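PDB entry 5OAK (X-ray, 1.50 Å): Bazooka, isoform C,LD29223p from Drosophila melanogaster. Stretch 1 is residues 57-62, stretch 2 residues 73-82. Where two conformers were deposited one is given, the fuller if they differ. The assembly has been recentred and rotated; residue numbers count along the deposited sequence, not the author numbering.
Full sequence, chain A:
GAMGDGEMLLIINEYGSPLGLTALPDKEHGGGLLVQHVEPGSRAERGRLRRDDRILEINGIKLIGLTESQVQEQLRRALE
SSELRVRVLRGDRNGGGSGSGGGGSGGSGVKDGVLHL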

# COMPACT_ATOMS: atom_id res chain seq x y z
N GLU A 57 3.00 -0.20 6.67
CA GLU A 57 4.06 0.82 6.67
C GLU A 57 4.51 1.05 5.25
O GLU A 57 4.62 0.07 4.47
CB GLU A 57 5.23 0.35 7.56
CG GLU A 57 6.39 1.31 7.73
CD GLU A 57 7.43 0.78 8.72
OE1 GLU A 57 8.58 1.28 8.76
OE2 GLU A 57 7.09 -0.15 9.47
N ILE A 58 4.78 2.31 4.90
CA ILE A 58 5.25 2.63 3.55
C ILE A 58 6.44 3.55 3.68
O ILE A 58 6.32 4.61 4.28
CB ILE A 58 4.16 3.29 2.67
CG1 ILE A 58 2.96 2.34 2.57
CG2 ILE A 58 4.75 3.59 1.24
CD1 ILE A 58 1.80 2.96 1.86
N ASN A 59 7.59 3.13 3.15
CA ASN A 59 8.82 3.93 3.19
C ASN A 59 9.09 4.43 4.60
O ASN A 59 9.43 5.60 4.85
CB ASN A 59 8.77 5.09 2.18
CG ASN A 59 8.90 4.60 0.77
OD1 ASN A 59 9.07 3.42 0.58
ND2 ASN A 59 8.82 5.47 -0.21
N GLY A 60 8.92 3.52 5.55
CA GLY A 60 9.24 3.79 6.95
C GLY A 60 8.20 4.53 7.76
O GLY A 60 8.39 4.71 8.97
N ILE A 61 7.09 4.90 7.13
CA ILE A 61 6.03 5.67 7.79
C ILE A 61 4.95 4.64 8.19
O ILE A 61 4.28 4.04 7.33
CB ILE A 61 5.43 6.77 6.92
CG1 ILE A 61 6.52 7.74 6.45
CG2 ILE A 61 4.29 7.49 7.68
CD1 ILE A 61 7.34 8.30 7.58
N LYS A 62 4.81 4.41 9.49
CA LYS A 62 3.79 3.49 10.00
C LYS A 62 2.39 4.03 9.76
O LYS A 62 2.09 5.21 10.07
CB LYS A 62 4.05 3.30 11.46
CG LYS A 62 5.25 2.41 11.61
CD LYS A 62 5.55 2.10 13.06
CE LYS A 62 6.95 1.49 13.17
NZ LYS A 62 7.26 1.15 14.58
N GLU A 73 -2.16 11.16 2.10
CA GLU A 73 -1.04 12.09 1.92
C GLU A 73 0.29 11.36 1.93
O GLU A 73 1.18 11.69 1.16
CB GLU A 73 -1.03 13.17 3.00
CG GLU A 73 0.11 14.21 2.83
CD GLU A 73 0.23 14.80 1.42
OE1 GLU A 73 -0.80 15.09 0.78
OE2 GLU A 73 1.38 14.98 0.94
N GLN A 74 0.48 10.39 2.82
CA GLN A 74 1.74 9.70 2.82
C GLN A 74 1.90 8.83 1.56
O GLN A 74 3.00 8.68 1.07
CB GLN A 74 1.89 8.92 4.13
CG GLN A 74 1.94 9.91 5.31
CD GLN A 74 3.02 11.01 5.12
OE1 GLN A 74 2.75 12.20 5.26
NE2 GLN A 74 4.21 10.60 4.78
N LEU A 75 0.79 8.29 1.02
CA LEU A 75 0.89 7.59 -0.26
C LEU A 75 1.35 8.53 -1.36
O LEU A 75 2.17 8.17 -2.19
CB LEU A 75 -0.44 7.02 -0.69
CG LEU A 75 -0.79 5.81 0.11
CD1 LEU A 75 -2.29 5.47 -0.09
CD2 LEU A 75 0.06 4.66 -0.35
N ARG A 76 0.76 9.72 -1.40
CA ARG A 76 1.14 10.67 -2.44
C ARG A 76 2.61 11.02 -2.32
O ARG A 76 3.34 11.10 -3.31
CB ARG A 76 0.29 11.95 -2.35
CG ARG A 76 -1.14 11.75 -2.82
CD ARG A 76 -1.97 13.06 -2.87
NE ARG A 76 -3.40 12.76 -2.87
CZ ARG A 76 -4.18 12.86 -1.79
NH1 ARG A 76 -3.69 13.29 -0.62
NH2 ARG A 76 -5.47 12.54 -1.88
N ARG A 77 3.08 11.23 -1.10
CA ARG A 77 4.49 11.50 -0.88
C ARG A 77 5.40 10.34 -1.33
O ARG A 77 6.40 10.55 -2.03
CB ARG A 77 4.75 11.82 0.58
CG ARG A 77 4.39 13.20 0.95
CD ARG A 77 5.13 13.53 2.27
NE ARG A 77 5.03 14.94 2.60
CZ ARG A 77 4.47 15.41 3.70
NH1 ARG A 77 3.98 14.58 4.59
NH2 ARG A 77 4.41 16.73 3.90
N ALA A 78 5.03 9.13 -0.96
CA ALA A 78 5.83 7.97 -1.31
C ALA A 78 5.89 7.80 -2.82
O ALA A 78 6.90 7.31 -3.35
CB ALA A 78 5.23 6.70 -0.67
N LEU A 79 4.80 8.17 -3.51
CA LEU A 79 4.75 8.00 -4.97
C LEU A 79 5.63 9.02 -5.69
O LEU A 79 5.80 8.92 -6.92
CB LEU A 79 3.31 8.07 -5.51
CG LEU A 79 2.50 6.82 -5.11
CD1 LEU A 79 1.02 7.06 -5.35
CD2 LEU A 79 2.99 5.54 -5.83
N GLU A 80 6.22 9.96 -4.95
CA GLU A 80 7.26 10.82 -5.51
C GLU A 80 8.61 10.15 -5.52
O GLU A 80 9.54 10.68 -6.13
CB GLU A 80 7.37 12.16 -4.75
CG GLU A 80 6.09 13.01 -4.83
CD GLU A 80 5.85 13.63 -6.21
OE1 GLU A 80 6.82 13.76 -7.00
OE2 GLU A 80 4.69 14.01 -6.48
N SER A 81 8.74 9.01 -4.84
CA SER A 81 10.06 8.37 -4.75
C SER A 81 10.22 7.22 -5.75
O SER A 81 9.24 6.77 -6.38
CB SER A 81 10.33 7.90 -3.33
OG SER A 81 9.56 6.75 -3.08
N SER A 82 11.45 6.76 -5.94
CA SER A 82 11.75 5.78 -7.00
C SER A 82 11.27 4.37 -6.68
O SER A 82 11.19 3.53 -7.56
CB SER A 82 13.26 5.76 -7.27
OG SER A 82 13.93 5.28 -6.12

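This is a small, mainly apolar contact in which a tight β-hairpin rests against the last turns of a helix and the turn that follows. It buries 262 Å², both sides summed. In stretch 1, a type I' turn runs from I58 to I61. It is closed by paired backbone hydrogen bonds, I58 N to I61 O and I61 N to I58 O, both 3.0 Å. N59 and G60 fill the corners with positive phi, a value that favours glycine at G60. In stretch 2, the helix leads into a type I turn from A78 to S81, where S81 N donates to A78 O at 2.9 Å.

The backbones come nearest at N59 and A78, with CA atoms 6.7 Å apart. A78 is small, which suits this close approach. Its CB lies 3.7 Å from I58 CG2 and 3.8 Å from N59 ND2. I58 is buried and also reaches L75, with CD1 3.3 Å from L75 CD2, a tight apolar contact. The CA-to-CB bond of L75 points away, but the end of its side chain comes nearer. I61 CG1 lies 4.0 Å from Q74 NE2, a van der Waals contact at the exposed margin. N59 ND2 approaches S81 OG at 3.2 Å, the one close polar pair between the stretches.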